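Local coordinates for protein probable mannosyltransferase KTR4 (Saccharomyces cerevisiae, PDB 5A07) that is probably a mannosyltransferase of the GT-A fold and binds guanosine-5'-diphosphate and a manganese ion, at residues B[174-179]-B[201-206]; B[208-213]-B[340-345]; B[182-187]-B[347-352]. All blocks are in the same frame, centred on the assembly; numbering follows the deposited sequence.

Contact 1. Residues B[174-179]-B[201-206]; sequences WNMPDS and EVESYH. With GDP (guanosine-5'-diphosphate), chain F.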
loop_
_atom_site.group_PDB
_atom_site.type_symbol
_atom_site.label_atom_id
_atom_site.label_comp_id
_atom_site.label_asym_id
_atom_site.label_seq_id
_atom_site.Cartn_x
_atom_site.Cartn_y
_atom_site.Cartn_z
ATOM N N TRP B 174 -18.362 9.574 2.612
ATOM C CA TRP B 174 -18.360 8.139 2.313
ATOM C C TRP B 174 -19.164 7.805 1.052
ATOM O O TRP B 174 -18.680 7.147 0.151
ATOM C CB TRP B 174 -18.902 7.354 3.525
ATOM C CG TRP B 174 -18.967 5.897 3.292
ATOM C CD1 TRP B 174 -20.033 5.202 2.860
ATOM C CD2 TRP B 174 -17.877 4.969 3.378
ATOM N NE1 TRP B 174 -19.700 3.912 2.682
ATOM C CE2 TRP B 174 -18.386 3.732 3.029
ATOM C CE3 TRP B 174 -16.523 5.083 3.757
ATOM C CZ2 TRP B 174 -17.607 2.570 3.024
ATOM C CZ3 TRP B 174 -15.738 3.958 3.748
ATOM C CH2 TRP B 174 -16.288 2.697 3.402
ATOM N N ASN B 175 -20.418 8.265 0.989
ATOM C CA ASN B 175 -21.335 7.832 -0.056
ATOM C C ASN B 175 -20.993 8.317 -1.459
ATOM O O ASN B 175 -20.334 9.301 -1.639
ATOM C CB ASN B 175 -22.767 8.335 0.240
ATOM C CG ASN B 175 -23.348 7.756 1.519
ATOM O OD1 ASN B 175 -23.117 6.642 1.853
ATOM N ND2 ASN B 175 -24.149 8.522 2.176
ATOM N N MET B 176 -21.470 7.566 -2.438
ATOM C CA MET B 176 -21.370 7.985 -3.825
ATOM C C MET B 176 -21.845 9.439 -3.915
ATOM O O MET B 176 -22.952 9.745 -3.477
ATOM C CB MET B 176 -22.244 7.090 -4.683
ATOM C CG MET B 176 -22.126 7.410 -6.178
ATOM S SD MET B 176 -23.322 6.505 -7.143
ATOM C CE MET B 176 -22.760 4.832 -7.063
ATOM N N PRO B 177 -21.021 10.334 -4.478
ATOM C CA PRO B 177 -21.377 11.758 -4.592
ATOM C C PRO B 177 -22.418 12.002 -5.726
ATOM O O PRO B 177 -22.662 11.097 -6.572
ATOM C CB PRO B 177 -20.060 12.412 -4.970
ATOM C CG PRO B 177 -19.341 11.366 -5.756
ATOM C CD PRO B 177 -19.750 10.031 -5.188
ATOM N N ASP B 178 -23.012 13.197 -5.735
ATOM C CA ASP B 178 -24.027 13.562 -6.774
ATOM C C ASP B 178 -23.437 13.674 -8.181
ATOM O O ASP B 178 -24.132 13.474 -9.171
ATOM C CB ASP B 178 -24.679 14.905 -6.452
ATOM C CG ASP B 178 -25.507 14.866 -5.179
ATOM O OD1 ASP B 178 -26.133 13.802 -4.902
ATOM O OD2 ASP B 178 -25.513 15.917 -4.478
ATOM N N SER B 179 -22.147 13.970 -8.263
ATOM C CA SER B 179 -21.457 14.018 -9.542
ATOM C C SER B 179 -21.605 12.733 -10.342
ATOM O O SER B 179 -21.408 12.754 -11.540
ATOM C CB SER B 179 -19.989 14.350 -9.305
ATOM O OG SER B 179 -19.343 13.362 -8.470
ATOM N N GLU B 201 -20.017 -4.882 -8.529
ATOM C CA GLU B 201 -21.357 -4.393 -8.238
ATOM C C GLU B 201 -21.566 -4.145 -6.735
ATOM O O GLU B 201 -22.697 -3.967 -6.283
ATOM C CB GLU B 201 -22.390 -5.410 -8.820
ATOM C CG GLU B 201 -22.437 -5.462 -10.355
ATOM C CD GLU B 201 -23.476 -6.435 -10.945
ATOM O OE1 GLU B 201 -23.222 -7.653 -10.926
ATOM O OE2 GLU B 201 -24.527 -5.984 -11.453
ATOM N N VAL B 202 -20.497 -4.150 -5.935
ATOM C CA VAL B 202 -20.634 -3.851 -4.488
ATOM C C VAL B 202 -20.362 -2.400 -4.224
ATOM O O VAL B 202 -19.187 -1.985 -4.202
ATOM C CB VAL B 202 -19.729 -4.746 -3.669
ATOM C CG1 VAL B 202 -19.970 -4.519 -2.171
ATOM C CG2 VAL B 202 -19.986 -6.210 -4.009
ATOM N N GLU B 203 -21.412 -1.604 -4.007
ATOM C CA GLU B 203 -21.252 -0.192 -3.935
ATOM C C GLU B 203 -20.348 0.232 -2.766
ATOM O O GLU B 203 -19.593 1.191 -2.873
ATOM C CB GLU B 203 -22.618 0.495 -3.838
ATOM C CG GLU B 203 -22.522 2.018 -3.861
ATOM C CD GLU B 203 -23.888 2.701 -3.939
ATOM O OE1 GLU B 203 -24.884 1.989 -4.186
ATOM O OE2 GLU B 203 -23.952 3.925 -3.742
ATOM N N SER B 204 -20.478 -0.457 -1.632
ATOM C CA SER B 204 -19.675 -0.132 -0.428
ATOM C C SER B 204 -18.133 -0.225 -0.765
ATOM O O SER B 204 -17.335 0.458 -0.151
ATOM C CB SER B 204 -20.039 -1.043 0.695
ATOM O OG SER B 204 -19.773 -2.376 0.340
ATOM N N TYR B 205 -17.791 -1.113 -1.685
ATOM C CA TYR B 205 -16.381 -1.390 -2.013
ATOM C C TYR B 205 -15.812 -0.235 -2.787
ATOM O O TYR B 205 -14.690 0.234 -2.524
ATOM C CB TYR B 205 -16.234 -2.697 -2.763
ATOM C CG TYR B 205 -14.771 -3.107 -2.844
ATOM C CD1 TYR B 205 -14.194 -3.805 -1.793
ATOM C CD2 TYR B 205 -13.977 -2.781 -3.939
ATOM C CE1 TYR B 205 -12.841 -4.198 -1.842
ATOM C CE2 TYR B 205 -12.602 -3.140 -3.992
ATOM C CZ TYR B 205 -12.064 -3.844 -2.941
ATOM O OH TYR B 205 -10.763 -4.242 -2.936
ATOM N N HIS B 206 -16.603 0.254 -3.746
ATOM C CA HIS B 206 -16.277 1.495 -4.408
ATOM C C HIS B 206 -16.079 2.635 -3.415
ATOM O O HIS B 206 -15.121 3.401 -3.475
ATOM C CB HIS B 206 -17.387 1.844 -5.419
ATOM C CG HIS B 206 -17.481 0.916 -6.577
ATOM N ND1 HIS B 206 -17.003 1.258 -7.830
ATOM C CD2 HIS B 206 -18.027 -0.330 -6.717
ATOM C CE1 HIS B 206 -17.284 0.288 -8.691
ATOM N NE2 HIS B 206 -17.900 -0.698 -8.046
HETATM P PB GDP F . -9.849 -6.410 0.128
HETATM O O1B GDP F . -10.452 -7.707 -0.259
HETATM O O2B GDP F . -9.590 -5.445 -0.879
HETATM O O3B GDP F . -8.782 -6.574 1.143
HETATM O O3A GDP F . -11.137 -5.689 0.802
HETATM P PA GDP F . -11.673 -5.649 2.294
HETATM O O1A GDP F . -13.077 -6.054 2.423
HETATM O O2A GDP F . -10.787 -6.223 3.321
HETATM O "O5'" GDP F . -11.705 -4.087 2.520
HETATM C "C5'" GDP F . -10.621 -3.202 2.833
HETATM C "C4'" GDP F . -10.726 -2.590 4.219
HETATM O "O4'" GDP F . -11.897 -1.764 4.236
HETATM C "C3'" GDP F . -10.864 -3.594 5.352
HETATM O "O3'" GDP F . -10.275 -3.024 6.547
HETATM C "C2'" GDP F . -12.389 -3.741 5.482
HETATM O "O2'" GDP F . -12.782 -4.086 6.803
HETATM C "C1'" GDP F . -12.816 -2.348 5.180
HETATM N N9 GDP F . -14.145 -2.247 4.532
HETATM C C8 GDP F . -14.546 -2.721 3.324
HETATM N N7 GDP F . -15.865 -2.334 3.094
HETATM C C5 GDP F . -16.257 -1.595 4.176
HETATM C C6 GDP F . -17.501 -0.894 4.549
HETATM O O6 GDP F . -18.431 -0.980 3.685
HETATM N N1 GDP F . -17.535 -0.270 5.735
HETATM C C2 GDP F . -16.465 -0.283 6.616
HETATM N N2 GDP F . -16.571 0.350 7.779
HETATM N N3 GDP F . -15.292 -0.922 6.317
HETATM C C4 GDP F . -15.138 -1.517 5.120
HETATM O O HOH W 1 -22.885 5.318 -1.802
#
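The indole of Trp174 comes obliquely onto Ser204, with Trp174 CZ2 lying 3.8 Å from the backbone Ser204 O. The same end of the ring also leans on the guanine, with Trp174 CZ2 3.7 Å from O6 of guanosine-5'-diphosphate. Asn175 OD1 sits in plane at another edge of the indole. The phenol of Tyr205 turns an edge to the diphosphate. Tyr205 OH donates a hydrogen bond to O2B of guanosine-5'-diphosphate, at 2.7 Å, and O2B lies in the plane of the ring. Tyr199 stacks on the Tyr205 ring. Ser204 touches the base through carbon: Ser204 CB is 3.4 Å from O6 of the nucleotide. Trp174 and Ser204 thus line the pocket at the base and Tyr205 at the diphosphate.

The second part of the contact joins Met176 and Glu203, whose side chains cross at about a right angle. The Met176 chain runs straight as far as SD. It then bends (chi3 -70°), which lays Met176 CE 3.6 Å from Glu203 OE2. A water bridges the same two residues. It accepts from Met176 N at 2.7 Å and donates to Glu203 OE2 at 2.6 Å. Arg182 forms a salt bridge with that oxygen too, so OE2 has both a charged partner and a water.

Residues 174-179 belong to the loop between strand 164-168 and helix 182-194. Residues 203-206 form the first turn of helix 203-214, with Val202 as N-cap. Trp174 also packs on Asn207, Met208 and Phe211 of that helix, and Met176 reaches Tyr185 of helix 182-194 and Tyr348 of helix 346-349.

Contact 2. Residues B[208-213]-B[340-345]; sequences MCRFYS and YLEEKG. With GDP (guanosine-5'-diphosphate), chain F.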
loop_
_atom_site.group_PDB
_atom_site.type_symbol
_atom_site.label_atom_id
_atom_site.label_comp_id
_atom_site.label_asym_id
_atom_site.label_seq_id
_atom_site.Cartn_x
_atom_site.Cartn_y
_atom_site.Cartn_z
ATOM N N MET B 208 -15.339 2.437 -0.278
ATOM C CA MET B 208 -14.132 2.182 0.518
ATOM C C MET B 208 -12.850 2.591 -0.221
ATOM O O MET B 208 -11.985 3.263 0.325
ATOM C CB MET B 208 -14.094 0.746 0.898
ATOM C CG MET B 208 -12.852 0.351 1.737
ATOM S SD MET B 208 -11.387 -0.053 0.726
ATOM C CE MET B 208 -11.832 -1.483 -0.249
ATOM N N CYS B 209 -12.773 2.209 -1.465
ATOM C CA CYS B 209 -11.584 2.518 -2.275
ATOM C C CYS B 209 -11.352 4.003 -2.397
ATOM O O CYS B 209 -10.236 4.561 -2.269
ATOM C CB CYS B 209 -11.728 1.895 -3.647
ATOM S SG CYS B 209 -11.591 0.120 -3.747
ATOM N N ARG B 210 -12.449 4.711 -2.644
ATOM C CA ARG B 210 -12.368 6.144 -2.694
ATOM C C ARG B 210 -12.000 6.777 -1.337
ATOM O O ARG B 210 -11.137 7.706 -1.269
ATOM C CB ARG B 210 -13.724 6.659 -3.195
ATOM C CG ARG B 210 -13.882 8.181 -3.092
ATOM C CD ARG B 210 -15.146 8.523 -3.934
ATOM N NE ARG B 210 -15.574 9.883 -3.742
ATOM C CZ ARG B 210 -16.564 10.278 -2.933
ATOM N NH1 ARG B 210 -17.222 9.408 -2.210
ATOM N NH2 ARG B 210 -16.935 11.557 -2.919
ATOM N N PHE B 211 -12.635 6.300 -0.245
ATOM C CA PHE B 211 -12.361 6.828 1.090
ATOM C C PHE B 211 -10.852 6.578 1.442
ATOM O O PHE B 211 -10.187 7.477 1.951
ATOM C CB PHE B 211 -13.228 6.101 2.123
ATOM C CG PHE B 211 -12.924 6.459 3.540
ATOM C CD1 PHE B 211 -13.437 7.611 4.115
ATOM C CD2 PHE B 211 -12.159 5.630 4.333
ATOM C CE1 PHE B 211 -13.121 7.995 5.407
ATOM C CE2 PHE B 211 -11.831 5.998 5.662
ATOM C CZ PHE B 211 -12.316 7.195 6.203
ATOM N N TYR B 212 -10.383 5.365 1.184
ATOM C CA TYR B 212 -8.926 5.063 1.523
ATOM C C TYR B 212 -7.951 5.807 0.599
ATOM O O TYR B 212 -6.786 6.055 0.969
ATOM C CB TYR B 212 -8.669 3.551 1.569
ATOM C CG TYR B 212 -8.481 3.010 2.980
ATOM C CD1 TYR B 212 -7.689 3.696 3.905
ATOM C CD2 TYR B 212 -9.085 1.792 3.407
ATOM C CE1 TYR B 212 -7.498 3.207 5.188
ATOM C CE2 TYR B 212 -8.847 1.291 4.673
ATOM C CZ TYR B 212 -8.062 1.990 5.564
ATOM O OH TYR B 212 -7.813 1.495 6.863
ATOM N N SER B 213 -8.426 6.241 -0.574
ATOM C CA SER B 213 -7.593 6.998 -1.502
ATOM C C SER B 213 -7.486 8.417 -1.031
ATOM O O SER B 213 -6.373 8.974 -0.916
ATOM C CB SER B 213 -8.132 6.986 -2.956
ATOM O OG SER B 213 -8.164 5.678 -3.539
ATOM N N TYR B 340 -8.677 15.595 -9.109
ATOM C CA TYR B 340 -8.741 15.242 -10.514
ATOM C C TYR B 340 -9.398 13.897 -10.721
ATOM O O TYR B 340 -10.324 13.717 -11.569
ATOM C CB TYR B 340 -7.311 15.254 -11.120
ATOM C CG TYR B 340 -7.279 15.203 -12.635
ATOM C CD1 TYR B 340 -7.288 16.368 -13.406
ATOM C CD2 TYR B 340 -7.223 13.993 -13.289
ATOM C CE1 TYR B 340 -7.232 16.303 -14.781
ATOM C CE2 TYR B 340 -7.205 13.922 -14.677
ATOM C CZ TYR B 340 -7.204 15.088 -15.412
ATOM O OH TYR B 340 -7.174 15.026 -16.772
ATOM N N LEU B 341 -8.973 12.915 -9.923
ATOM C CA LEU B 341 -9.613 11.612 -10.087
ATOM C C LEU B 341 -11.106 11.653 -9.680
ATOM O O LEU B 341 -11.908 10.897 -10.222
ATOM C CB LEU B 341 -8.864 10.535 -9.249
ATOM C CG LEU B 341 -7.376 10.333 -9.622
ATOM C CD1 LEU B 341 -6.736 9.272 -8.707
ATOM C CD2 LEU B 341 -7.204 9.948 -11.073
ATOM N N GLU B 342 -11.423 12.421 -8.655
ATOM C CA GLU B 342 -12.829 12.568 -8.186
ATOM C C GLU B 342 -13.688 13.062 -9.371
ATOM O O GLU B 342 -14.689 12.438 -9.692
ATOM C CB GLU B 342 -12.896 13.543 -7.011
ATOM C CG GLU B 342 -14.307 13.875 -6.492
ATOM C CD GLU B 342 -15.050 12.691 -5.856
ATOM O OE1 GLU B 342 -14.551 11.537 -5.822
ATOM O OE2 GLU B 342 -16.166 12.897 -5.333
ATOM N N GLU B 343 -13.185 14.064 -10.090
ATOM C CA GLU B 343 -13.868 14.629 -11.274
ATOM C C GLU B 343 -14.054 13.658 -12.387
ATOM O O GLU B 343 -15.088 13.627 -12.975
ATOM C CB GLU B 343 -13.154 15.860 -11.795
ATOM C CG GLU B 343 -13.460 17.102 -10.975
ATOM C CD GLU B 343 -12.381 18.204 -11.007
ATOM O OE1 GLU B 343 -11.501 18.207 -11.916
ATOM O OE2 GLU B 343 -12.417 19.086 -10.099
ATOM N N LYS B 344 -13.097 12.772 -12.629
ATOM C CA LYS B 344 -13.272 11.722 -13.625
ATOM C C LYS B 344 -14.293 10.694 -13.299
ATOM O O LYS B 344 -14.782 10.046 -14.199
ATOM C CB LYS B 344 -11.965 10.910 -13.849
ATOM C CG LYS B 344 -10.725 11.709 -14.221
ATOM C CD LYS B 344 -10.893 12.555 -15.479
ATOM C CE LYS B 344 -11.202 11.729 -16.678
ATOM N NZ LYS B 344 -10.718 12.504 -17.865
ATOM N N GLY B 345 -14.549 10.444 -12.017
ATOM C CA GLY B 345 -15.543 9.489 -11.614
ATOM C C GLY B 345 -15.137 8.060 -11.693
ATOM O O GLY B 345 -15.984 7.148 -11.536
HETATM P PB GDP F . -9.849 -6.410 0.128
HETATM O O1B GDP F . -10.452 -7.707 -0.259
HETATM O O2B GDP F . -9.590 -5.445 -0.879
HETATM O O3B GDP F . -8.782 -6.574 1.143
HETATM O O3A GDP F . -11.137 -5.689 0.802
HETATM P PA GDP F . -11.673 -5.649 2.294
HETATM O O1A GDP F . -13.077 -6.054 2.423
HETATM O O2A GDP F . -10.787 -6.223 3.321
HETATM O "O5'" GDP F . -11.705 -4.087 2.520
HETATM C "C5'" GDP F . -10.621 -3.202 2.833
HETATM C "C4'" GDP F . -10.726 -2.590 4.219
HETATM O "O4'" GDP F . -11.897 -1.764 4.236
HETATM C "C3'" GDP F . -10.864 -3.594 5.352
HETATM O "O3'" GDP F . -10.275 -3.024 6.547
HETATM C "C2'" GDP F . -12.389 -3.741 5.482
HETATM O "O2'" GDP F . -12.782 -4.086 6.803
HETATM C "C1'" GDP F . -12.816 -2.348 5.180
HETATM N N9 GDP F . -14.145 -2.247 4.532
HETATM C C8 GDP F . -14.546 -2.721 3.324
HETATM N N7 GDP F . -15.865 -2.334 3.094
HETATM C C5 GDP F . -16.257 -1.595 4.176
HETATM C C6 GDP F . -17.501 -0.894 4.549
HETATM O O6 GDP F . -18.431 -0.980 3.685
HETATM N N1 GDP F . -17.535 -0.270 5.735
HETATM C C2 GDP F . -16.465 -0.283 6.616
HETATM N N2 GDP F . -16.571 0.350 7.779
HETATM N N3 GDP F . -15.292 -0.922 6.317
HETATM C C4 GDP F . -15.138 -1.517 5.120
#
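Arg210 and Glu342 mark the nearest approach of the two helical segments, with their CA atoms 8.5 Å apart, and their long side chains bridge the distance. The link is a salt bridge made by two hydrogen bonds. Arg210 NE donates to Glu342 OE1 at 2.8 Å, with an angle of 155° at the hydrogen. Arg210 NH2 donates to Glu342 OE2 at 2.9 Å. The guanidinium thus grips the carboxylate side-on, one nitrogen to each oxygen, and both oxygens are met on the syn side. The planes of the two groups are only 14° apart. OE1 lies close to the guanidinium plane, while OE2 is tilted further from it. The arginine chain is extended from CG to NE. The glutamate chain folds at chi2 (66°), which swings its carboxylate across to the arginine. Two bonds hold the guanidinium against rotation, and NH1 is left to make weak hydrogen bonds to Asn175 O and Tyr348 OH.

The pair ties helix 203-214, which flanks the nucleotide pocket of this GT-A domain, to helix 332-344. Met208 is on the pocket side. Its bent chain lies along the sugar. Met208 CG is 3.4 Å from O4' of guanosine-5'-diphosphate, and its CE packs near C5'.

Within the first helix, Ser213 OG donates to Cys209 O at 2.7 Å. Ser213 N reaches the same oxygen from the opposite face of its plane. Gly345 leaves the second helix with a positive phi and stands just before helix 346-349. Leu341 of the second helix packs on Leu272 and on Val357 of helix 354-365.

Contact 3. Residues B[182-187]-B[347-352]; sequences RERYDQ and FYYERW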
loop_
_atom_site.group_PDB
_atom_site.type_symbol
_atom_site.label_atom_id
_atom_site.label_comp_id
_atom_site.label_asym_id
_atom_site.label_seq_id
_atom_site.Cartn_x
_atom_site.Cartn_y
_atom_site.Cartn_z
ATOM N N ARG B 182 -25.876 7.460 -11.350
ATOM C CA ARG B 182 -26.114 6.130 -10.860
ATOM C C ARG B 182 -26.526 5.116 -11.918
ATOM O O ARG B 182 -26.154 3.901 -11.847
ATOM C CB ARG B 182 -27.093 6.202 -9.715
ATOM C CG ARG B 182 -27.348 4.876 -9.054
ATOM C CD ARG B 182 -28.179 5.117 -7.829
ATOM N NE ARG B 182 -27.418 5.647 -6.693
ATOM C CZ ARG B 182 -26.626 4.893 -5.921
ATOM N NH1 ARG B 182 -26.433 3.609 -6.204
ATOM N NH2 ARG B 182 -26.037 5.420 -4.898
ATOM N N GLU B 183 -27.238 5.567 -12.946
ATOM C CA GLU B 183 -27.620 4.606 -13.993
ATOM C C GLU B 183 -26.406 4.160 -14.871
ATOM O O GLU B 183 -26.230 2.962 -15.249
ATOM C CB GLU B 183 -28.820 5.131 -14.807
ATOM C CG GLU B 183 -29.693 4.018 -15.397
ATOM C CD GLU B 183 -30.959 4.548 -16.070
ATOM O OE1 GLU B 183 -31.160 5.799 -16.053
ATOM O OE2 GLU B 183 -31.744 3.714 -16.606
ATOM N N ARG B 184 -25.524 5.093 -15.155
ATOM C CA ARG B 184 -24.262 4.712 -15.816
ATOM C C ARG B 184 -23.403 3.739 -14.952
ATOM O O ARG B 184 -22.930 2.684 -15.424
ATOM C CB ARG B 184 -23.504 5.970 -16.123
ATOM C CG ARG B 184 -22.277 5.697 -16.950
ATOM C CD ARG B 184 -21.658 7.029 -17.302
ATOM N NE ARG B 184 -20.240 6.911 -17.611
ATOM C CZ ARG B 184 -19.429 7.958 -17.716
ATOM N NH1 ARG B 184 -19.876 9.193 -17.528
ATOM N NH2 ARG B 184 -18.164 7.769 -18.009
ATOM N N TYR B 185 -23.308 4.079 -13.669
ATOM C CA TYR B 185 -22.656 3.240 -12.700
ATOM C C TYR B 185 -23.188 1.822 -12.857
ATOM O O TYR B 185 -22.413 0.855 -12.994
ATOM C CB TYR B 185 -22.844 3.856 -11.278
ATOM C CG TYR B 185 -22.537 2.877 -10.181
ATOM C CD1 TYR B 185 -21.230 2.533 -9.882
ATOM C CD2 TYR B 185 -23.548 2.245 -9.466
ATOM C CE1 TYR B 185 -20.954 1.592 -8.903
ATOM C CE2 TYR B 185 -23.278 1.296 -8.498
ATOM C CZ TYR B 185 -21.968 0.989 -8.211
ATOM O OH TYR B 185 -21.681 0.063 -7.255
ATOM N N ASP B 186 -24.531 1.685 -12.902
ATOM C CA ASP B 186 -25.135 0.329 -12.891
ATOM C C ASP B 186 -24.802 -0.467 -14.115
ATOM O O ASP B 186 -24.465 -1.658 -14.044
ATOM C CB ASP B 186 -26.649 0.367 -12.645
ATOM C CG ASP B 186 -26.989 0.561 -11.164
ATOM O OD1 ASP B 186 -26.330 -0.053 -10.272
ATOM O OD2 ASP B 186 -27.895 1.363 -10.897
ATOM N N GLN B 187 -24.825 0.221 -15.238
ATOM C CA GLN B 187 -24.566 -0.403 -16.523
ATOM C C GLN B 187 -23.083 -0.752 -16.622
ATOM O O GLN B 187 -22.734 -1.907 -16.946
ATOM C CB GLN B 187 -25.000 0.577 -17.622
ATOM C CG GLN B 187 -24.480 0.284 -19.025
ATOM C CD GLN B 187 -24.274 1.567 -19.834
ATOM O OE1 GLN B 187 -23.831 2.614 -19.312
ATOM N NE2 GLN B 187 -24.596 1.501 -21.107
ATOM N N PHE B 347 -13.632 6.072 -9.672
ATOM C CA PHE B 347 -13.949 5.255 -8.498
ATOM C C PHE B 347 -15.283 4.503 -8.650
ATOM O O PHE B 347 -15.457 3.461 -8.045
ATOM C CB PHE B 347 -13.951 6.047 -7.224
ATOM C CG PHE B 347 -12.579 6.511 -6.785
ATOM C CD1 PHE B 347 -11.600 5.571 -6.475
ATOM C CD2 PHE B 347 -12.276 7.841 -6.688
ATOM C CE1 PHE B 347 -10.330 6.001 -6.064
ATOM C CE2 PHE B 347 -11.024 8.284 -6.308
ATOM C CZ PHE B 347 -10.048 7.337 -6.001
ATOM N N TYR B 348 -16.177 5.007 -9.519
ATOM C CA TYR B 348 -17.507 4.422 -9.693
ATOM C C TYR B 348 -17.761 3.872 -11.092
ATOM O O TYR B 348 -18.277 2.760 -11.229
ATOM C CB TYR B 348 -18.586 5.466 -9.239
ATOM C CG TYR B 348 -18.502 5.794 -7.756
ATOM C CD1 TYR B 348 -18.998 4.918 -6.806
ATOM C CD2 TYR B 348 -17.904 6.928 -7.311
ATOM C CE1 TYR B 348 -18.919 5.219 -5.451
ATOM C CE2 TYR B 348 -17.837 7.223 -5.954
ATOM C CZ TYR B 348 -18.316 6.351 -5.047
ATOM O OH TYR B 348 -18.198 6.631 -3.731
ATOM N N TYR B 349 -17.345 4.599 -12.122
ATOM C CA TYR B 349 -17.491 4.104 -13.496
ATOM C C TYR B 349 -16.511 3.001 -13.849
ATOM O O TYR B 349 -16.775 2.166 -14.790
ATOM C CB TYR B 349 -17.305 5.259 -14.461
ATOM C CG TYR B 349 -18.334 6.390 -14.260
ATOM C CD1 TYR B 349 -19.708 6.109 -14.051
ATOM C CD2 TYR B 349 -17.943 7.734 -14.272
ATOM C CE1 TYR B 349 -20.644 7.149 -13.852
ATOM C CE2 TYR B 349 -18.867 8.749 -14.097
ATOM C CZ TYR B 349 -20.212 8.456 -13.886
ATOM O OH TYR B 349 -21.086 9.479 -13.712
ATOM N N GLU B 350 -15.389 2.952 -13.096
ATOM C CA GLU B 350 -14.519 1.821 -13.166
ATOM C C GLU B 350 -14.431 1.289 -11.725
ATOM O O GLU B 350 -15.353 1.516 -10.950
ATOM C CB GLU B 350 -13.205 2.296 -13.776
ATOM C CG GLU B 350 -13.395 2.763 -15.232
ATOM C CD GLU B 350 -12.135 3.296 -15.935
ATOM O OE1 GLU B 350 -10.945 3.048 -15.506
ATOM O OE2 GLU B 350 -12.343 4.031 -16.901
ATOM N N ARG B 351 -13.372 0.568 -11.353
ATOM C CA ARG B 351 -13.302 0.030 -9.985
ATOM C C ARG B 351 -11.912 0.374 -9.457
ATOM O O ARG B 351 -11.141 -0.501 -9.028
ATOM C CB ARG B 351 -13.637 -1.481 -9.925
ATOM C CG ARG B 351 -14.292 -1.894 -8.538
ATOM C CD ARG B 351 -13.709 -3.160 -7.959
ATOM N NE ARG B 351 -12.272 -2.929 -7.772
ATOM C CZ ARG B 351 -11.351 -3.870 -7.540
ATOM N NH1 ARG B 351 -11.704 -5.107 -7.401
ATOM N NH2 ARG B 351 -10.046 -3.535 -7.412
ATOM N N TRP B 352 -11.575 1.642 -9.487
ATOM C CA TRP B 352 -10.235 2.022 -9.140
ATOM C C TRP B 352 -9.978 1.756 -7.637
ATOM O O TRP B 352 -10.666 2.321 -6.788
ATOM C CB TRP B 352 -10.024 3.503 -9.407
ATOM C CG TRP B 352 -10.042 3.938 -10.840
ATOM C CD1 TRP B 352 -10.049 3.151 -11.923
ATOM C CD2 TRP B 352 -10.088 5.294 -11.317
ATOM N NE1 TRP B 352 -10.045 3.917 -13.053
ATOM C CE2 TRP B 352 -10.090 5.238 -12.701
ATOM C CE3 TRP B 352 -10.122 6.545 -10.699
ATOM C CZ2 TRP B 352 -10.126 6.384 -13.507
ATOM C CZ3 TRP B 352 -10.181 7.699 -11.511
ATOM C CH2 TRP B 352 -10.172 7.595 -12.889
#
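The guanidinium of Arg184 lies flat on the ring of Tyr349, in a stacked cation-pi contact. Arg184 CZ stands 3.7 Å from the centroid of the Tyr349 ring, almost straight above it, and the two planes are 4° apart. NH1 is over the CE2 and CZ side of the ring, and NH2 is over CD2. The aliphatic part of the arginine shares the same face. Arg184 CD makes a CH-pi contact, 4.0 Å from the Tyr349 centroid. The Arg184 chain is extended from CG to NE and starts with CG opposite the backbone N (chi1 -173°), which carries it across the full width of the ring. Tyr185 N faces the edge of that ring, 4.1 Å from Tyr349 CE1.

Next to this stack, Tyr185 meets the backbone of the neighbouring tyrosine. Tyr185 CD1 is 3.3 Å from Tyr348 O, which lies near the plane of the Tyr185 ring, at its edge. Tyr185 CD1 also packs 4.0 Å from Tyr348 CB.

A second shell holds the three tyrosines in place. Tyr349 OH is hydrogen-bonded to Asp181 N, just before helix 182-194. Tyr348 OH is hydrogen-bonded to Asn207 OD1, and the Tyr185 ring meets His206 edge-to-face. His206 in turn is bonded to Phe347 O, so helix 203-214 touches both segments. Further along, Trp352 NE1 donates to Glu350 OE1 at 2.8 Å, and the other oxygen of Glu350 bonds Thr271.

Arg184 is exposed, whereas Tyr185 and Tyr348 are buried, so the contact runs from the surface inward. It is a cation-pi stack beside the edge of Tyr185 packed on the Tyr348 backbone and CB. It joins helix 182-194 to the short helix 346-349 within the glycolipid 2-alpha-mannosyltransferase family, of the GT-A clan.

Overall arrangement
The three contacts form one cluster, with centres 9 to 12 Å apart, on the same side of the chain's centre. Helix 203-214 runs through contacts 1 and 2, and both touch guanosine-5'-diphosphate. These two also meet where Pro177 CG packs 3.6 Å from Glu342 OE2. Contact 3 is a step back, with the Tyr348 side chain about 11 Å from the nucleotide. It is tied to contact 1 by the Glu203-Arg182 salt bridge and the His206-Phe347 hydrogen bond. Contact 2 meets contact 3 where Leu341 CD2 packs on Trp352 CZ3 (3.8 Å). The manganese ion, at Glu232 and His381, lies about 12 Å from the Ser204 side chain.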